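Local coordinates for protein beta-d-glucoside glucohydrolase (Hypocrea jecorina, PDB 3ZZ1) that probably hydrolyses terminal, non-reducing beta-D-glucosyl residues with release of beta-D-glucose, as a family 3 glycoside hydrolase acting in cellulose degradation, at residues Q245-G250 against N278-S283; I358-R363 against C373-L378; I621-Q626 against L659-S664. All coordinates share one frame; numbering follows the deposited sequence.

Interaction 1: residues Q245-G250 against N278-S283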
loop_
_atom_site.group_PDB
_atom_site.type_symbol
_atom_site.label_atom_id
_atom_site.label_comp_id
_atom_site.label_asym_id
_atom_site.label_seq_id
_atom_site.Cartn_x
_atom_site.Cartn_y
_atom_site.Cartn_z
ATOM N N GLN A 245 -25.410 17.737 -5.431
ATOM C CA GLN A 245 -25.198 16.959 -4.198
ATOM C C GLN A 245 -23.711 16.716 -3.900
ATOM O O GLN A 245 -23.276 16.843 -2.746
ATOM C CB GLN A 245 -25.963 15.625 -4.219
ATOM C CG GLN A 245 -25.923 14.898 -2.861
ATOM C CD GLN A 245 -26.529 13.509 -2.884
ATOM O OE1 GLN A 245 -27.644 13.306 -3.367
ATOM N NE2 GLN A 245 -25.799 12.542 -2.336
ATOM N N SER A 246 -22.938 16.367 -4.933
ATOM C CA SER A 246 -21.501 16.129 -4.768
ATOM C C SER A 246 -20.832 17.387 -4.200
ATOM O O SER A 246 -20.155 17.329 -3.162
ATOM C CB SER A 246 -20.853 15.678 -6.084
ATOM O OG SER A 246 -20.839 16.718 -7.056
ATOM N N ALA A 247 -21.067 18.523 -4.858
ATOM C CA ALA A 247 -20.581 19.822 -4.386
ATOM C C ALA A 247 -20.936 20.088 -2.913
ATOM O O ALA A 247 -20.054 20.377 -2.098
ATOM C CB ALA A 247 -21.114 20.945 -5.284
ATOM N N ASN A 248 -22.218 19.961 -2.571
ATOM C CA ASN A 248 -22.687 20.264 -1.212
ATOM C C ASN A 248 -22.284 19.240 -0.143
ATOM O O ASN A 248 -22.294 19.544 1.048
ATOM C CB ASN A 248 -24.203 20.506 -1.197
ATOM C CG ASN A 248 -24.611 21.724 -2.016
ATOM O OD1 ASN A 248 -25.705 21.762 -2.589
ATOM N ND2 ASN A 248 -23.733 22.719 -2.081
ATOM N N SER A 249 -21.920 18.035 -0.570
ATOM C CA SER A 249 -21.468 17.003 0.361
ATOM C C SER A 249 -20.012 17.188 0.793
ATOM O O SER A 249 -19.585 16.612 1.793
ATOM C CB SER A 249 -21.670 15.611 -0.235
ATOM O OG SER A 249 -23.046 15.297 -0.306
ATOM N N GLY A 250 -19.259 17.986 0.038
ATOM C CA GLY A 250 -17.857 18.232 0.345
ATOM C C GLY A 250 -16.854 17.855 -0.733
ATOM O O GLY A 250 -15.645 17.874 -0.483
ATOM N N ASN A 278 -28.511 29.162 -7.712
ATOM C CA ASN A 278 -28.539 29.054 -6.246
ATOM C C ASN A 278 -28.714 27.634 -5.689
ATOM O O ASN A 278 -29.229 27.454 -4.587
ATOM C CB ASN A 278 -29.599 30.005 -5.657
ATOM C CG ASN A 278 -29.472 31.428 -6.183
ATOM O OD1 ASN A 278 -30.440 32.005 -6.689
ATOM N ND2 ASN A 278 -28.280 31.994 -6.077
ATOM N N GLN A 279 -28.286 26.633 -6.456
ATOM C CA GLN A 279 -28.320 25.238 -6.006
ATOM C C GLN A 279 -27.075 24.861 -5.208
ATOM O O GLN A 279 -27.139 24.023 -4.307
ATOM C CB GLN A 279 -28.526 24.285 -7.186
ATOM C CG GLN A 279 -29.906 24.388 -7.821
ATOM C CD GLN A 279 -31.017 24.424 -6.787
ATOM O OE1 GLN A 279 -31.594 25.479 -6.512
ATOM N NE2 GLN A 279 -31.309 23.278 -6.197
ATOM N N VAL A 280 -25.952 25.489 -5.547
ATOM C CA VAL A 280 -24.728 25.388 -4.759
ATOM C C VAL A 280 -24.325 26.793 -4.320
ATOM O O VAL A 280 -24.096 27.664 -5.166
ATOM C CB VAL A 280 -23.568 24.726 -5.554
ATOM C CG1 VAL A 280 -22.284 24.708 -4.729
ATOM C CG2 VAL A 280 -23.943 23.310 -5.977
ATOM N N PRO A 281 -24.244 27.024 -2.996
ATOM C CA PRO A 281 -23.830 28.335 -2.502
ATOM C C PRO A 281 -22.398 28.662 -2.921
ATOM O O PRO A 281 -21.560 27.757 -3.043
ATOM C CB PRO A 281 -23.924 28.188 -0.979
ATOM C CG PRO A 281 -23.829 26.716 -0.727
ATOM C CD PRO A 281 -24.509 26.078 -1.898
ATOM N N THR A 282 -22.132 29.943 -3.161
ATOM C CA THR A 282 -20.794 30.401 -3.524
ATOM C C THR A 282 -19.773 30.055 -2.440
ATOM O O THR A 282 -18.617 29.758 -2.746
ATOM C CB THR A 282 -20.769 31.913 -3.767
ATOM O OG1 THR A 282 -21.444 32.571 -2.690
ATOM C CG2 THR A 282 -21.454 32.258 -5.071
ATOM N N SER A 283 -20.208 30.089 -1.180
ATOM C CA SER A 283 -19.348 29.743 -0.045
ATOM C C SER A 283 -18.747 28.344 -0.184
ATOM O O SER A 283 -17.587 28.130 0.161
ATOM C CB SER A 283 -20.127 29.844 1.267
ATOM O OG SER A 283 -21.195 28.909 1.293
#
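Ala247 and Val280 make the apolar part of this contact. Ala247 CB faces both branches of Val280, with CG2 the nearer at 3.8 Å and CG1 at 4.0 Å. Val280 CG1 is anti to its own backbone N (chi1 177°). CG2 then lies beside that N, and both methyls face the helix.

Asn248 extends the contact past the valine. Its CG lies beside its own backbone N, and its amide as a whole lies near Gln279 O, Val280 and Pro281 CD. The rotation of this amide is doubtful. The backbones come nearest at Asn248 and Val280, whose CA atoms are 6.6 Å apart. The contact is small, burying 155 Å² over both sides.

Helix ends set these residues in place. Gly250 closes helix 244-249 in a Schellman motif, and its positive phi (121°) suits glycine. Asn278, also with positive phi, ends helix 269-276 in the same way. Pro281 is the N-cap of helix 282-298. Val280 thus sits in the short link between two helices.

Further out, Arg284 NH1 donates to Ala247 O and ties helix 244-249 directly to helix 282-298. Trp267 and Met288 touch Ala247, while Ala274 and Val244 touch Val280. The contact belongs to the TIM-barrel-type N-terminal domain of family 3. It sets helix 244-249, which follows strand 232-235 in the chain, against the turn that joins helix 269-276 to helix 282-298.

Interaction 2: residues I358-R363 against C373-L378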
loop_
_atom_site.group_PDB
_atom_site.type_symbol
_atom_site.label_atom_id
_atom_site.label_comp_id
_atom_site.label_asym_id
_atom_site.label_seq_id
_atom_site.Cartn_x
_atom_site.Cartn_y
_atom_site.Cartn_z
ATOM N N ILE A 358 12.500 -12.811 -19.085
ATOM C CA ILE A 358 11.852 -11.627 -19.651
ATOM C C ILE A 358 10.682 -12.044 -20.550
ATOM O O ILE A 358 10.837 -12.895 -21.428
ATOM C CB ILE A 358 12.859 -10.763 -20.468
ATOM C CG1 ILE A 358 13.956 -10.166 -19.567
ATOM C CG2 ILE A 358 12.141 -9.671 -21.266
ATOM C CD1 ILE A 358 13.475 -9.122 -18.567
ATOM N N GLY A 359 9.516 -11.446 -20.310
ATOM C CA GLY A 359 8.339 -11.661 -21.141
ATOM C C GLY A 359 7.694 -10.338 -21.514
ATOM O O GLY A 359 8.318 -9.283 -21.389
ATOM N N ASN A 360 6.441 -10.396 -21.961
ATOM C CA ASN A 360 5.714 -9.204 -22.403
ATOM C C ASN A 360 5.410 -8.221 -21.271
ATOM O O ASN A 360 5.222 -7.031 -21.510
ATOM C CB ASN A 360 4.425 -9.596 -23.133
ATOM C CG ASN A 360 4.676 -10.119 -24.543
ATOM O OD1 ASN A 360 5.650 -9.750 -25.205
ATOM N ND2 ASN A 360 3.783 -10.977 -25.011
ATOM N N HIS A 361 5.371 -8.730 -20.042
ATOM C CA HIS A 361 5.184 -7.899 -18.855
ATOM C C HIS A 361 6.379 -6.968 -18.626
ATOM O O HIS A 361 6.214 -5.756 -18.466
ATOM C CB HIS A 361 4.949 -8.777 -17.623
ATOM C CG HIS A 361 4.739 -8.000 -16.364
ATOM N ND1 HIS A 361 5.754 -7.754 -15.465
ATOM C CD2 HIS A 361 3.637 -7.394 -15.866
ATOM C CE1 HIS A 361 5.283 -7.034 -14.464
ATOM N NE2 HIS A 361 4.001 -6.804 -14.682
ATOM N N ALA A 362 7.579 -7.546 -18.634
ATOM C CA ALA A 362 8.817 -6.795 -18.432
ATOM C C ALA A 362 9.143 -5.848 -19.593
ATOM O O ALA A 362 9.772 -4.807 -19.387
ATOM C CB ALA A 362 9.972 -7.756 -18.196
ATOM N N ARG A 363 8.693 -6.210 -20.797
ATOM C CA ARG A 363 9.053 -5.506 -22.040
ATOM C C ARG A 363 8.242 -4.242 -22.384
ATOM O O ARG A 363 8.595 -3.524 -23.331
ATOM C CB ARG A 363 9.029 -6.479 -23.231
ATOM C CG ARG A 363 10.203 -7.454 -23.262
ATOM C CD ARG A 363 10.277 -8.242 -24.574
ATOM N NE ARG A 363 9.213 -9.239 -24.697
ATOM C CZ ARG A 363 9.398 -10.560 -24.704
ATOM N NH1 ARG A 363 10.615 -11.077 -24.603
ATOM N NH2 ARG A 363 8.349 -11.371 -24.816
ATOM N N CYS A 373 -1.007 -8.209 -17.994
ATOM C CA CYS A 373 -0.544 -9.549 -18.363
ATOM C C CYS A 373 0.431 -10.079 -17.321
ATOM O O CYS A 373 1.134 -9.309 -16.651
ATOM C CB CYS A 373 0.099 -9.575 -19.760
ATOM S SG CYS A 373 1.810 -8.974 -19.853
ATOM N N ASP A 374 0.438 -11.400 -17.176
ATOM C CA ASP A 374 1.419 -12.093 -16.360
ATOM C C ASP A 374 2.253 -12.965 -17.296
ATOM O O ASP A 374 2.153 -14.191 -17.289
ATOM C CB ASP A 374 0.729 -12.930 -15.275
ATOM C CG ASP A 374 1.712 -13.564 -14.307
ATOM O OD1 ASP A 374 2.882 -13.129 -14.255
ATOM O OD2 ASP A 374 1.316 -14.507 -13.594
ATOM N N ASP A 375 3.065 -12.313 -18.120
ATOM C CA ASP A 375 3.859 -13.020 -19.119
ATOM C C ASP A 375 5.345 -12.841 -18.838
ATOM O O ASP A 375 5.882 -11.741 -18.956
ATOM C CB ASP A 375 3.509 -12.535 -20.526
ATOM C CG ASP A 375 4.188 -13.352 -21.607
ATOM O OD1 ASP A 375 3.820 -14.536 -21.793
ATOM O OD2 ASP A 375 5.092 -12.806 -22.269
ATOM N N GLY A 376 6.001 -13.935 -18.469
ATOM C CA GLY A 376 7.381 -13.876 -18.023
ATOM C C GLY A 376 7.430 -13.291 -16.624
ATOM O O GLY A 376 6.410 -13.250 -15.932
ATOM N N ALA A 377 8.608 -12.825 -16.217
ATOM C CA ALA A 377 8.803 -12.287 -14.874
ATOM C C ALA A 377 7.781 -11.199 -14.539
ATOM O O ALA A 377 7.495 -10.318 -15.366
ATOM C CB ALA A 377 10.219 -11.772 -14.702
ATOM N N LEU A 378 7.245 -11.293 -13.321
ATOM C CA LEU A 378 6.232 -10.384 -12.787
ATOM C C LEU A 378 6.841 -9.388 -11.791
ATOM O O LEU A 378 7.582 -9.777 -10.891
ATOM C CB LEU A 378 5.131 -11.201 -12.095
ATOM C CG LEU A 378 3.920 -10.459 -11.517
ATOM C CD1 LEU A 378 3.024 -9.892 -12.620
ATOM C CD2 LEU A 378 3.133 -11.379 -10.609
HETATM O O HOH W 1 7.938 -10.301 -18.162
#
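His361 and Asp375 bring together two parts of one long loop, which follows strand 348-352 in the family 3 C-terminal domain, an alpha/beta sandwich. His361 CG is anti to the backbone N (chi1 -180°), and the ring extends toward 373-378. Its CB lies 3.4 Å from Asp375 O. Further out, ND1 gives a weak hydrogen bond to Ala377 O (3.1 Å, N-H...O 127°). On the other branch, CD2 approaches Cys373 O at 3.2 Å. Leu378 CD1 covers one face of the ring, offset toward the rim, in a CH-pi contact 4.1 Å from the centroid. At the tip, NE2 makes a weak hydrogen bond to Met380 O. The ring of Tyr389 also meets the histidine.

The backbone joins the segments as well. His361 N donates to Asp375 O in the carbonyl plane, on a lone pair. Gly359 and Gly376 pack CA to CA at 3.9 Å. Neither residue has a CB, and the backbones meet where one would lie.

A water sits between the segments and is gripped by four bonds. It accepts from Gly359 N and Ala362 N, and donates to Asp375 O and Ala377 O. It thereby satisfies polar backbone atoms on both sides. Cys373 SG touches the backbone of His361 and is joined to Cys368 in a disulfide, a covalent tie within the loop. Arg363 NH2 donates to Asn360 OD1 from above the carbonyl plane, and its charge lies near Asp375 OD2, beyond salt-bridge distance. The Asp375 carboxylate makes a nearly straight bond: OD2 accepts from Asn360 N through its anti lone pair at 2.8 Å (N-H...O 173°).

Interaction 3: residues I621-Q626 against L659-S664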
loop_
_atom_site.group_PDB
_atom_site.type_symbol
_atom_site.label_atom_id
_atom_site.label_comp_id
_atom_site.label_asym_id
_atom_site.label_seq_id
_atom_site.Cartn_x
_atom_site.Cartn_y
_atom_site.Cartn_z
ATOM N N ILE A 621 17.074 -6.842 21.384
ATOM C CA ILE A 621 17.166 -7.912 20.402
ATOM C C ILE A 621 18.632 -8.212 20.123
ATOM O O ILE A 621 19.398 -7.312 19.764
ATOM C CB ILE A 621 16.436 -7.559 19.089
ATOM C CG1 ILE A 621 14.985 -7.160 19.376
ATOM C CG2 ILE A 621 16.475 -8.734 18.116
ATOM C CD1 ILE A 621 14.409 -6.244 18.344
ATOM N N ALA A 622 19.007 -9.477 20.297
ATOM C CA ALA A 622 20.356 -9.943 20.010
ATOM C C ALA A 622 20.339 -10.995 18.912
ATOM O O ALA A 622 19.442 -11.844 18.867
ATOM C CB ALA A 622 21.018 -10.500 21.276
ATOM N N ASN A 623 21.322 -10.918 18.019
ATOM C CA ASN A 623 21.535 -11.947 17.007
ATOM C C ASN A 623 22.319 -13.086 17.648
ATOM O O ASN A 623 23.522 -12.965 17.892
ATOM C CB ASN A 623 22.270 -11.361 15.793
ATOM C CG ASN A 623 22.607 -12.401 14.721
ATOM O OD1 ASN A 623 22.518 -13.617 14.938
ATOM N ND2 ASN A 623 23.008 -11.916 13.550
ATOM N N SER A 624 21.620 -14.182 17.935
ATOM C CA SER A 624 22.217 -15.336 18.612
ATOM C C SER A 624 22.712 -16.411 17.645
ATOM O O SER A 624 23.258 -17.433 18.074
ATOM C CB SER A 624 21.220 -15.947 19.596
ATOM O OG SER A 624 20.038 -16.356 18.930
ATOM N N GLY A 625 22.524 -16.178 16.349
ATOM C CA GLY A 625 22.890 -17.162 15.330
ATOM C C GLY A 625 24.263 -16.954 14.724
ATOM O O GLY A 625 25.124 -16.295 15.314
ATOM N N GLN A 626 24.453 -17.501 13.526
ATOM C CA GLN A 626 25.778 -17.594 12.913
ATOM C C GLN A 626 26.128 -16.464 11.955
ATOM O O GLN A 626 27.305 -16.186 11.745
ATOM C CB GLN A 626 25.930 -18.919 12.163
ATOM C CG GLN A 626 25.492 -20.144 12.928
ATOM C CD GLN A 626 25.358 -21.348 12.026
ATOM O OE1 GLN A 626 24.250 -21.731 11.651
ATOM N NE2 GLN A 626 26.490 -21.940 11.649
ATOM N N LEU A 659 21.563 -6.768 12.756
ATOM C CA LEU A 659 22.474 -7.227 13.787
ATOM C C LEU A 659 23.457 -8.250 13.225
ATOM O O LEU A 659 23.055 -9.234 12.609
ATOM C CB LEU A 659 21.698 -7.828 14.969
ATOM C CG LEU A 659 20.642 -6.991 15.708
ATOM C CD1 LEU A 659 19.638 -7.917 16.371
ATOM C CD2 LEU A 659 21.255 -6.041 16.734
ATOM N N THR A 660 24.748 -7.999 13.427
ATOM C CA THR A 660 25.780 -9.004 13.186
ATOM C C THR A 660 25.740 -10.036 14.330
ATOM O O THR A 660 25.101 -9.784 15.360
ATOM C CB THR A 660 27.179 -8.352 13.068
ATOM O OG1 THR A 660 27.473 -7.602 14.257
ATOM C CG2 THR A 660 27.234 -7.426 11.849
ATOM N N PRO A 661 26.392 -11.206 14.160
ATOM C CA PRO A 661 26.404 -12.166 15.272
ATOM C C PRO A 661 26.915 -11.574 16.599
ATOM O O PRO A 661 27.953 -10.920 16.634
ATOM C CB PRO A 661 27.340 -13.266 14.763
ATOM C CG PRO A 661 27.140 -13.235 13.281
ATOM C CD PRO A 661 27.001 -11.777 12.942
ATOM N N GLY A 662 26.160 -11.789 17.674
ATOM C CA GLY A 662 26.528 -11.290 19.001
ATOM C C GLY A 662 26.185 -9.828 19.249
ATOM O O GLY A 662 26.405 -9.314 20.348
ATOM N N GLN A 663 25.663 -9.150 18.227
ATOM C CA GLN A 663 25.251 -7.757 18.363
ATOM C C GLN A 663 23.896 -7.681 19.049
ATOM O O GLN A 663 23.007 -8.484 18.770
ATOM C CB GLN A 663 25.190 -7.054 17.002
ATOM C CG GLN A 663 25.046 -5.527 17.090
ATOM C CD GLN A 663 24.923 -4.842 15.728
ATOM O OE1 GLN A 663 25.212 -5.435 14.686
ATOM N NE2 GLN A 663 24.496 -3.583 15.738
ATOM N N SER A 664 23.757 -6.712 19.948
ATOM C CA SER A 664 22.496 -6.431 20.615
ATOM C C SER A 664 22.018 -5.028 20.238
ATOM O O SER A 664 22.829 -4.129 20.004
ATOM C CB SER A 664 22.667 -6.553 22.131
ATOM O OG SER A 664 21.416 -6.475 22.790
#
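Asn623 carries most of the polar bonding with 659-664, through both its backbone and its side chain. Its backbone N donates to Gln663 O at 3.1 Å. Its O accepts from Gly662 N at 2.9 Å. Its CG is anti to the backbone N (chi1 176°), which places CG toward 659-664. ND2 donates to Leu659 O, just before the turn, at 2.8 Å, from above that carbonyl plane but within the amide's own plane. ND2 also bonds Val627 O. OD1 accepts from Gly625 N in an Asx turn and from Thr580 OG1. The buried amide is therefore bonded at both its N and its O.

Within 659-664, Thr660 to Gln663 form a type II turn. Pro661 and Gly662 fill its two middle positions, and the positive phi of Gly662 suits glycine. The extended Gln663 side chain brings OE1 to Thr660, whose N and OG1 donate to it from opposite faces of its plane.

Within the antiparallel non-hydrogen-bonded pair Ala622-Ser664, each CA makes a CA-H...O contact. Ser664 CA meets Ile621 O, and Ala622 CA meets Gln663 O, each at 3.3 Å.

Apolar contact is led by Leu659 CD1, which touches Ile621 CG2 at 3.7 Å. These two side chains cross at about a right angle, with Phe582 against both. Separately, the proline ring makes a van der Waals contact, Pro661 CG to Gln626 O, at 3.3 Å.

Leu659 ends a strand of the four-stranded sheet, and Ser664 begins one in the three-stranded sheet. The turn carries the chain from one sheet to the other, as in the beta sandwich of fibronectin type III-like domains.

In the fold
The three contacts follow one another along the chain, and each opens after the previous one has closed. Each lies in a different part of the fold. Interaction 1 sets helix 244-249 against the link between helices 269-276 and 282-298 in the N-terminal TIM-barrel-type domain. Interaction 2 lies in a loop of the C-terminal alpha/beta domain. Interaction 3 lies where strands 613-623, 650-659 and 664-672 of the fibronectin type III-like beta sandwich come together. Their centres are far apart: about 47 Å between 1 and 2, about 39 Å between 2 and 3, and about 61 Å between 1 and 3. Interactions 1 and 3 lie on opposite sides of the chain's centre. None touches another, so they are three separate local contacts within one chain.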